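Local structure of FMN-dependent nitronate monooxygenase (Shewanella oneidensis, 5LSM) at residues 330-333 and 338-341. The protein probably catalyses the FMN-dependent oxidation of propionate 3-nitronate by molecular oxygen, a detoxifying reaction that yields 3-oxopropanoate with nitrate and nitrite. Numbering follows the deposited sequence.
Sequences GCRA and DLTR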
# COMPACT_ATOMS: atom_id res chain seq x y z
N GLY A 330 -15.58 4.21 -5.74
CA GLY A 330 -16.81 3.71 -5.10
C GLY A 330 -17.77 4.79 -4.62
O GLY A 330 -18.87 4.49 -4.13
N CYS A 331 -17.34 6.05 -4.74
CA CYS A 331 -18.15 7.17 -4.31
C CYS A 331 -19.32 7.32 -5.26
O CYS A 331 -19.17 7.19 -6.45
CB CYS A 331 -17.34 8.48 -4.30
SG CYS A 331 -15.73 8.36 -3.47
N ARG A 332 -20.50 7.49 -4.68
CA ARG A 332 -21.74 7.59 -5.42
C ARG A 332 -22.65 8.57 -4.69
O ARG A 332 -22.69 8.59 -3.46
CB ARG A 332 -22.43 6.23 -5.48
CG ARG A 332 -21.66 5.12 -6.20
CD ARG A 332 -22.44 3.80 -6.15
NE ARG A 332 -23.74 3.89 -6.82
CZ ARG A 332 -24.62 2.90 -6.92
NH1 ARG A 332 -24.35 1.71 -6.42
NH2 ARG A 332 -25.77 3.09 -7.53
N ALA A 333 -23.39 9.38 -5.44
CA ALA A 333 -24.31 10.35 -4.83
C ALA A 333 -25.70 9.73 -4.63
O ALA A 333 -26.68 10.22 -5.16
CB ALA A 333 -24.40 11.61 -5.70
N ASP A 338 -28.90 3.31 1.31
CA ASP A 338 -28.88 2.54 0.06
C ASP A 338 -27.48 2.01 -0.22
O ASP A 338 -27.29 0.82 -0.56
CB ASP A 338 -29.33 3.39 -1.15
CG ASP A 338 -30.81 3.81 -1.08
OD1 ASP A 338 -31.65 3.05 -0.54
OD2 ASP A 338 -31.15 4.89 -1.64
N LEU A 339 -26.49 2.89 -0.06
CA LEU A 339 -25.07 2.54 -0.29
C LEU A 339 -24.57 1.49 0.70
O LEU A 339 -23.88 0.54 0.31
CB LEU A 339 -24.20 3.79 -0.20
CG LEU A 339 -22.78 3.72 -0.73
CD1 LEU A 339 -22.71 3.31 -2.19
CD2 LEU A 339 -22.12 5.07 -0.53
N THR A 340 -24.95 1.62 1.97
CA THR A 340 -24.57 0.62 2.97
C THR A 340 -25.04 -0.78 2.61
O THR A 340 -24.30 -1.75 2.82
CB THR A 340 -25.08 0.98 4.37
OG1 THR A 340 -24.42 2.18 4.82
CG2 THR A 340 -24.81 -0.13 5.34
N ARG A 341 -26.21 -0.88 2.00
CA ARG A 341 -26.70 -2.15 1.46
C ARG A 341 -25.98 -2.62 0.18
O ARG A 341 -25.87 -3.82 -0.03
CB ARG A 341 -28.20 -2.06 1.19
CG ARG A 341 -29.07 -1.90 2.42
CD ARG A 341 -30.51 -1.53 2.07
NE ARG A 341 -31.11 -0.85 3.22
CZ ARG A 341 -31.53 0.41 3.25
NH1 ARG A 341 -31.62 1.15 2.14
NH2 ARG A 341 -31.92 0.93 4.41
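Arg332 and Leu339 face each other across 7.9 Å between their CA atoms, the nearest CA pair between the irregular loop segment 330-333, extended at Cys331 and Arg332, and the helical turn 338-341. The turn belongs to the short helix 336-342, which the loop enters only a few residues later; four residues separate the two segments, and no hydrogen bond joins them. Both side chains are directed into the gap. Leu339 has CG anti to its backbone N (chi1 -166°), which extends the branch toward the loop and brings CD1 to 4.0 Å from CD of Arg332. The arginine meets it with its aliphatic part: chi1 of -63° and an extended chi2 carry CD to the methyl, and the bend at chi3 (61°) then sets the direction of NE. Leu339 CD1 also comes within 4.5 Å of the Gly330 carbonyl O, a loose contact that adds little. Leu339 also touches Tyr241 and Cys244, while Cys331 turns away from the helix to Thr239, an FMN-binding residue, and Leu243. At the exposed surface of the helix, Arg341 NH1 forms a salt bridge with Asp338 OD1 at 3.3 Å, the oxygen lying in the guanidinium plane. Thus the last modelled helix of this TIM-barrel protein meets the loop near the flavin through a small apolar contact, in which CD of an exposed arginine meets one methyl of a buried leucine at an oblique angle and the approach depends on van der Waals packing.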